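Local structure of member of DUF4221 family (Bacteroides vulgatus, 3S9J) at residues A[168-171]-A[176-179]; A[278-283]-A[336-341]; A[302-307]-A[324-329]. The protein is of unknown function but folds as a six-bladed beta-propeller that carries bound sodium ions in the crystal. All coordinates share one frame; numbering follows the deposited sequence.

Interaction 1. Residues A[168-171]-A[176-179]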
# COMPACT_ATOMS: atom_id res chain seq x y z
N ALA A 168 -5.17 -10.59 10.36
CA ALA A 168 -5.81 -10.63 11.67
C ALA A 168 -6.73 -9.43 11.74
O ALA A 168 -6.54 -8.47 11.00
CB ALA A 168 -4.80 -10.58 12.77
N SER A 169 -7.74 -9.51 12.61
CA SER A 169 -8.64 -8.38 12.81
C SER A 169 -8.68 -8.02 14.27
O SER A 169 -8.39 -8.84 15.12
CB SER A 169 -10.05 -8.68 12.31
OG SER A 169 -10.70 -9.64 13.15
N GLN A 170 -9.01 -6.77 14.55
CA GLN A 170 -9.24 -6.32 15.91
C GLN A 170 -10.59 -5.66 16.01
O GLN A 170 -10.96 -4.79 15.21
CB GLN A 170 -8.12 -5.34 16.34
CG GLN A 170 -8.30 -4.90 17.79
CD GLN A 170 -7.08 -4.27 18.36
OE1 GLN A 170 -6.46 -3.40 17.72
NE2 GLN A 170 -6.73 -4.67 19.57
N ASP A 171 -11.36 -6.06 17.02
CA ASP A 171 -12.69 -5.54 17.23
C ASP A 171 -12.54 -4.16 17.82
O ASP A 171 -11.91 -3.98 18.85
CB ASP A 171 -13.46 -6.49 18.16
CG ASP A 171 -14.91 -6.12 18.27
OD1 ASP A 171 -15.20 -5.07 18.84
OD2 ASP A 171 -15.76 -6.84 17.72
N GLU A 176 -10.65 -7.32 20.99
CA GLU A 176 -10.29 -8.71 20.75
C GLU A 176 -9.65 -8.85 19.37
O GLU A 176 -10.19 -8.37 18.39
CB GLU A 176 -11.51 -9.63 20.87
CG GLU A 176 -11.19 -11.08 20.60
CD GLU A 176 -12.33 -12.03 20.91
OE1 GLU A 176 -13.30 -11.62 21.58
OE2 GLU A 176 -12.25 -13.23 20.51
N VAL A 177 -8.52 -9.54 19.32
CA VAL A 177 -7.84 -9.86 18.06
C VAL A 177 -8.22 -11.28 17.65
O VAL A 177 -8.26 -12.19 18.49
CB VAL A 177 -6.31 -9.69 18.18
CG1 VAL A 177 -5.60 -10.22 16.90
CG2 VAL A 177 -5.95 -8.20 18.42
N LYS A 178 -8.55 -11.47 16.37
CA LYS A 178 -8.86 -12.76 15.80
C LYS A 178 -7.93 -13.02 14.62
O LYS A 178 -7.65 -12.12 13.84
CB LYS A 178 -10.29 -12.82 15.26
CG LYS A 178 -11.36 -12.50 16.26
CD LYS A 178 -12.73 -12.72 15.65
CE LYS A 178 -13.77 -11.76 16.24
NZ LYS A 178 -13.93 -10.53 15.42
N TRP A 179 -7.47 -14.26 14.49
CA TRP A 179 -6.75 -14.66 13.29
C TRP A 179 -7.80 -14.95 12.22
O TRP A 179 -8.81 -15.60 12.51
CB TRP A 179 -5.98 -15.96 13.49
CG TRP A 179 -4.79 -15.95 14.38
CD1 TRP A 179 -4.62 -16.69 15.52
CD2 TRP A 179 -3.58 -15.22 14.18
NE1 TRP A 179 -3.38 -16.46 16.05
CE2 TRP A 179 -2.71 -15.57 15.25
CE3 TRP A 179 -3.13 -14.33 13.20
CZ2 TRP A 179 -1.43 -15.04 15.37
CZ3 TRP A 179 -1.87 -13.80 13.32
CH2 TRP A 179 -1.02 -14.16 14.40
O HOH W 1 -11.47 -9.14 15.88
O HOH W 2 -13.27 -10.41 12.53
O HOH W 3 -15.90 -9.39 16.99
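S169 and K178 form an antiparallel hydrogen-bonded pair: S169 N donates a hydrogen bond to K178 O at 2.9 Å, and K178 N returns a bond of the same length to S169 O. Both are nearly straight, with N-H...O angles close to 160°. A third backbone bond, D171 N to E176 O at 2.9 Å, carries the pairing to the turn, and the short axes run at 155° to each other. The non-hydrogen-bonded pairs, A168 with W179 and Q170 with V177, add CA-H...O contacts, among them V177 CA to S169 O at 3.2 Å.

The van der Waals contacts lie on the face bearing A168, Q170, V177 and W179. The apolar one is A168 CB, which sits 4.1 Å from W179 CE3, reaching the indole obliquely, and also meets V177 CG1; V177 CG2 comes against the amide end of Q170, 3.8 Å from NE2. With Q170 CG anti to the backbone N (chi1 -177°) and the chain extended beyond it, NE2 reaches N117 O and G175 O, which fix the amide.

Water-mediated polar contacts occupy the S169 and K178 face. The K178 chain bends at chi3 and chi4, bringing NZ back over the pair, where it donates to all three waters. Two of these also bond S169 OG; one of the two donates to E176 O, 2.9 Å away. The third water donates to D171 OD2 at 2.7 Å, linking the carboxylate to the ammonium group without direct contact. D171 OD1 is held by the turn, through R173 N and T174 N.

In this hairpin of strands 165-171 and 177-183, the lysine is therefore tied to the neighbouring strand through solvent, and the nearby carboxylate probably favours its positive charge, whereas the direct strand-to-strand bonds are those of the backbone.

Interaction 2. Residues A[278-283]-A[336-341]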
# COMPACT_ATOMS: atom_id res chain seq x y z
N VAL A 278 -12.69 -1.35 -11.84
CA VAL A 278 -11.54 -2.03 -12.43
C VAL A 278 -10.44 -2.14 -11.38
O VAL A 278 -10.56 -1.56 -10.31
CB VAL A 278 -11.01 -1.27 -13.69
CG1 VAL A 278 -12.06 -1.26 -14.80
CG2 VAL A 278 -10.59 0.14 -13.34
N TYR A 279 -9.41 -2.91 -11.68
CA TYR A 279 -8.23 -3.02 -10.82
C TYR A 279 -6.99 -2.62 -11.59
O TYR A 279 -6.91 -2.81 -12.80
CB TYR A 279 -8.05 -4.46 -10.32
CG TYR A 279 -9.23 -4.99 -9.54
CD1 TYR A 279 -10.34 -5.53 -10.20
CD2 TYR A 279 -9.24 -4.95 -8.14
CE1 TYR A 279 -11.45 -6.00 -9.47
CE2 TYR A 279 -10.32 -5.43 -7.42
CZ TYR A 279 -11.42 -5.95 -8.08
OH TYR A 279 -12.49 -6.42 -7.37
N TYR A 280 -6.03 -2.07 -10.86
CA TYR A 280 -4.72 -1.72 -11.40
C TYR A 280 -3.66 -2.53 -10.65
O TYR A 280 -3.59 -2.47 -9.42
CB TYR A 280 -4.41 -0.24 -11.24
CG TYR A 280 -5.47 0.67 -11.81
CD1 TYR A 280 -5.70 0.72 -13.17
CD2 TYR A 280 -6.23 1.49 -10.97
CE1 TYR A 280 -6.70 1.53 -13.70
CE2 TYR A 280 -7.23 2.33 -11.50
CZ TYR A 280 -7.45 2.35 -12.87
OH TYR A 280 -8.45 3.15 -13.40
N ARG A 281 -2.82 -3.26 -11.38
CA ARG A 281 -1.67 -3.90 -10.78
C ARG A 281 -0.39 -3.29 -11.34
O ARG A 281 -0.17 -3.25 -12.56
CB ARG A 281 -1.69 -5.42 -11.00
CG ARG A 281 -0.71 -6.13 -10.10
CD ARG A 281 -0.64 -7.64 -10.31
NE ARG A 281 0.05 -8.26 -9.20
CZ ARG A 281 0.56 -9.48 -9.19
NH1 ARG A 281 0.50 -10.27 -10.27
NH2 ARG A 281 1.17 -9.90 -8.09
N PHE A 282 0.46 -2.82 -10.45
CA PHE A 282 1.73 -2.22 -10.86
C PHE A 282 2.79 -3.33 -10.96
O PHE A 282 2.83 -4.24 -10.13
CB PHE A 282 2.17 -1.18 -9.82
CG PHE A 282 1.41 0.14 -9.89
CD1 PHE A 282 0.04 0.18 -9.65
CD2 PHE A 282 2.07 1.32 -10.17
CE1 PHE A 282 -0.64 1.39 -9.71
CE2 PHE A 282 1.39 2.52 -10.23
CZ PHE A 282 0.02 2.56 -9.98
N ALA A 283 3.67 -3.22 -11.96
CA ALA A 283 4.76 -4.18 -12.17
C ALA A 283 6.06 -3.41 -12.33
O ALA A 283 6.08 -2.43 -13.07
CB ALA A 283 4.48 -5.00 -13.42
N GLU A 336 -11.73 11.01 -11.14
CA GLU A 336 -11.38 11.17 -12.55
C GLU A 336 -10.48 10.09 -13.12
O GLU A 336 -10.37 9.94 -14.36
CB GLU A 336 -10.73 12.53 -12.78
CG GLU A 336 -11.67 13.73 -12.58
CD GLU A 336 -12.91 13.69 -13.46
OE1 GLU A 336 -12.84 13.22 -14.62
OE2 GLU A 336 -13.97 14.12 -12.98
N GLY A 337 -9.80 9.37 -12.25
CA GLY A 337 -8.91 8.29 -12.70
C GLY A 337 -7.83 7.89 -11.72
O GLY A 337 -7.95 8.13 -10.51
N LEU A 338 -6.78 7.29 -12.27
CA LEU A 338 -5.62 6.84 -11.50
C LEU A 338 -4.58 7.92 -11.45
O LEU A 338 -4.04 8.36 -12.51
CB LEU A 338 -5.03 5.57 -12.12
CG LEU A 338 -3.73 5.02 -11.51
CD1 LEU A 338 -3.93 4.62 -10.04
CD2 LEU A 338 -3.19 3.86 -12.37
N TYR A 339 -4.28 8.37 -10.24
CA TYR A 339 -3.31 9.43 -10.06
C TYR A 339 -1.98 8.84 -9.62
O TYR A 339 -1.92 8.08 -8.66
CB TYR A 339 -3.77 10.43 -9.03
CG TYR A 339 -4.93 11.31 -9.48
CD1 TYR A 339 -6.24 10.87 -9.35
CD2 TYR A 339 -4.72 12.58 -9.95
CE1 TYR A 339 -7.32 11.67 -9.72
CE2 TYR A 339 -5.82 13.41 -10.33
CZ TYR A 339 -7.10 12.93 -10.21
OH TYR A 339 -8.20 13.72 -10.55
N ILE A 340 -0.91 9.24 -10.32
CA ILE A 340 0.44 8.78 -10.02
C ILE A 340 1.30 10.00 -9.83
O ILE A 340 1.34 10.90 -10.70
CB ILE A 340 1.02 7.87 -11.13
CG1 ILE A 340 0.05 6.74 -11.48
CG2 ILE A 340 2.43 7.32 -10.76
CD1 ILE A 340 0.55 5.81 -12.60
N SER A 341 2.01 10.04 -8.70
CA SER A 341 2.84 11.21 -8.40
C SER A 341 3.98 11.35 -9.37
O SER A 341 4.56 10.33 -9.85
CB SER A 341 3.41 11.13 -6.98
OG SER A 341 4.31 12.18 -6.70
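Strands 278-283 and 337-341 run in nearly the same direction, 23° apart, but their axes stay 10.0 Å from each other and no hydrogen bond joins them, so the two are packed through side chains and belong to different sheets.

L338 carries most of the contact. Its CD2 methyl lies over one face of the Y280 ring, 4.0 Å from the centroid and 13° off the normal, a CH-pi contact. With L338 CG anti to the backbone N (chi1 175°), the branch is carried toward the tyrosine, and the second torsion sets both methyls on the same side of its ring plane; CD1 lies out past the rim, 4.0 Å from Y280 CD2, and L338 CB is above that side too, near Y280 CE2. Leucine and tyrosine thus slide past one another in opposite directions. The phenol oxygen beyond the contact bonds D273 OD2, which helps hold the ring that the leucine covers.

Two residues further on, F282 and I340 meet from opposite directions. I340 CD1, at the end of an extended chain, stops 4.1 Å from F282 CE2, and L338 CD2 also comes within 4.2 Å of F282 CZ, so one leucine methyl bridges both aromatic rings. I362 of strand 354-364 and V306 of strand 304-309 extend this buried apolar layer.

Face-to-face packing of side chains between neighbouring four-stranded antiparallel sheets is characteristic of the blade interfaces of a beta-propeller.

Interaction 3. Residues A[302-307]-A[324-329]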
# COMPACT_ATOMS: atom_id res chain seq x y z
N LYS A 302 13.93 3.11 -12.15
CA LYS A 302 13.28 1.82 -12.41
C LYS A 302 12.00 2.02 -13.23
O LYS A 302 11.17 2.84 -12.91
CB LYS A 302 13.01 1.04 -11.11
CG LYS A 302 12.80 -0.47 -11.38
CD LYS A 302 12.73 -1.26 -10.06
CE LYS A 302 12.80 -2.77 -10.33
NZ LYS A 302 12.52 -3.66 -9.12
N GLU A 303 11.90 1.31 -14.34
CA GLU A 303 10.70 1.40 -15.16
C GLU A 303 9.60 0.55 -14.57
O GLU A 303 9.86 -0.36 -13.75
CB GLU A 303 11.01 0.98 -16.58
CG GLU A 303 12.02 1.92 -17.22
CD GLU A 303 12.61 1.39 -18.50
OE1 GLU A 303 12.89 0.16 -18.57
OE2 GLU A 303 12.82 2.22 -19.41
N PHE A 304 8.37 0.86 -14.94
CA PHE A 304 7.21 0.10 -14.45
C PHE A 304 6.08 0.10 -15.44
O PHE A 304 6.08 0.83 -16.44
CB PHE A 304 6.74 0.65 -13.09
CG PHE A 304 6.15 2.02 -13.14
CD1 PHE A 304 6.99 3.14 -13.19
CD2 PHE A 304 4.78 2.21 -13.09
CE1 PHE A 304 6.48 4.43 -13.23
CE2 PHE A 304 4.25 3.50 -13.15
CZ PHE A 304 5.11 4.61 -13.20
N SER A 305 5.12 -0.78 -15.20
CA SER A 305 3.91 -0.79 -15.96
C SER A 305 2.72 -0.86 -15.01
O SER A 305 2.86 -1.18 -13.83
CB SER A 305 3.88 -1.99 -16.93
OG SER A 305 3.80 -3.22 -16.24
N VAL A 306 1.55 -0.59 -15.57
CA VAL A 306 0.29 -0.79 -14.88
C VAL A 306 -0.62 -1.64 -15.74
O VAL A 306 -0.94 -1.28 -16.88
CB VAL A 306 -0.40 0.54 -14.56
CG1 VAL A 306 -1.75 0.27 -13.88
CG2 VAL A 306 0.52 1.40 -13.65
N ILE A 307 -0.99 -2.79 -15.18
CA ILE A 307 -1.93 -3.72 -15.78
C ILE A 307 -3.34 -3.33 -15.33
O ILE A 307 -3.57 -3.10 -14.14
CB ILE A 307 -1.66 -5.16 -15.30
CG1 ILE A 307 -0.21 -5.58 -15.60
CG2 ILE A 307 -2.70 -6.11 -15.87
CD1 ILE A 307 0.37 -6.68 -14.70
N LYS A 324 12.55 7.74 -14.00
CA LYS A 324 13.01 9.12 -13.79
C LYS A 324 11.89 10.16 -13.96
O LYS A 324 12.15 11.30 -14.30
CB LYS A 324 14.22 9.44 -14.68
CG LYS A 324 15.52 8.77 -14.20
CD LYS A 324 16.72 9.28 -14.94
CE LYS A 324 16.57 9.03 -16.44
NZ LYS A 324 16.68 7.55 -16.77
N LYS A 325 10.65 9.74 -13.71
CA LYS A 325 9.51 10.64 -13.93
C LYS A 325 8.45 10.53 -12.85
O LYS A 325 8.00 11.57 -12.34
CB LYS A 325 8.87 10.35 -15.29
CG LYS A 325 7.78 11.37 -15.66
CD LYS A 325 7.35 11.29 -17.13
CE LYS A 325 6.35 12.44 -17.41
NZ LYS A 325 5.83 12.39 -18.79
N TYR A 326 8.06 9.31 -12.49
CA TYR A 326 7.00 9.10 -11.53
C TYR A 326 7.51 8.57 -10.20
O TYR A 326 8.56 7.91 -10.13
CB TYR A 326 5.97 8.10 -12.09
CG TYR A 326 5.38 8.58 -13.37
CD1 TYR A 326 4.35 9.53 -13.37
CD2 TYR A 326 5.84 8.12 -14.60
CE1 TYR A 326 3.80 10.00 -14.55
CE2 TYR A 326 5.29 8.59 -15.79
CZ TYR A 326 4.28 9.52 -15.75
OH TYR A 326 3.76 10.02 -16.91
N PHE A 327 6.75 8.86 -9.15
CA PHE A 327 6.98 8.30 -7.84
C PHE A 327 5.74 7.45 -7.56
O PHE A 327 4.75 7.91 -6.94
CB PHE A 327 7.19 9.40 -6.78
CG PHE A 327 7.72 8.87 -5.49
CD1 PHE A 327 9.10 8.74 -5.29
CD2 PHE A 327 6.88 8.38 -4.51
CE1 PHE A 327 9.61 8.20 -4.10
CE2 PHE A 327 7.39 7.85 -3.34
CZ PHE A 327 8.75 7.75 -3.15
N TYR A 328 5.74 6.22 -8.10
CA TYR A 328 4.51 5.42 -8.11
C TYR A 328 4.13 4.88 -6.74
O TYR A 328 3.00 4.41 -6.58
CB TYR A 328 4.57 4.30 -9.16
CG TYR A 328 5.70 3.31 -9.00
CD1 TYR A 328 5.61 2.29 -8.05
CD2 TYR A 328 6.83 3.39 -9.77
CE1 TYR A 328 6.65 1.38 -7.86
CE2 TYR A 328 7.87 2.45 -9.63
CZ TYR A 328 7.78 1.46 -8.68
OH TYR A 328 8.78 0.55 -8.48
N LYS A 329 5.03 4.95 -5.77
CA LYS A 329 4.69 4.63 -4.40
C LYS A 329 3.83 5.71 -3.71
O LYS A 329 3.47 5.55 -2.53
CB LYS A 329 5.94 4.29 -3.59
CG LYS A 329 6.61 3.04 -4.15
CD LYS A 329 7.70 2.50 -3.26
CE LYS A 329 8.35 1.29 -3.88
NZ LYS A 329 9.46 0.70 -3.03
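F304 places CG between the backbone N and the carbonyl carbon (chi1 67°), Y328 does the same, and these torsions let the two side chains slide past each other in opposite directions. Y328 CD2 lies over one face of the F304 ring, toward its rim, with the closest approach of 3.4 Å to F304 CD1. The centroids are 4.6 Å apart and the ring planes are inclined by 45°, an oblique pair. Y328 CB covers the F304 ring in a CH-pi contact, 4.3 Å from its centroid and close to the ring normal.

Y326 meets F304 differently. Its CB reaches the ring edge, 3.8 Å from F304 CZ, and Y326 CD2 approaches that same carbon at 3.8 Å. The planes of the F304 and Y326 rings are almost perpendicular, at 89°, with centroids 6.0 Å apart. The phenylalanine is therefore held by one tyrosine over a face and by another at its far edge.

Surrounding groups fix both members of the closer pair: Y328 OH bonds E284 OE2, a glutamate that also forms a salt bridge with K302, while the F304 ring stacks with F321 of strand 315-321.

F304, Y326 and Y328 make up a buried aromatic cluster, joining strand 304-309 of one propeller blade to Y326 and the weakly bonded first residues of strand 327-334 in the next blade, just before the chain turns a corner at K329.

In the fold
From the N terminus, interaction 1 comes first and closes a short turn of four residues, completing the hairpin at the outer edge of one blade. The chain then continues through another blade before interaction 2 opens at 278-283; it closes its loop at 336-341 after 52 intervening residues. Interaction 3, between 302-307 and 324-329, lies wholly within that span. Strands 278-284 and 304-309 are neighbours in one sheet, and 327-334 and 337-341 in the next, so interactions 2 and 3, centres 10 Å apart, tie the same two blades together. Interaction 1 stands across the chain's centre, its centre about 30 and 35 Å from theirs.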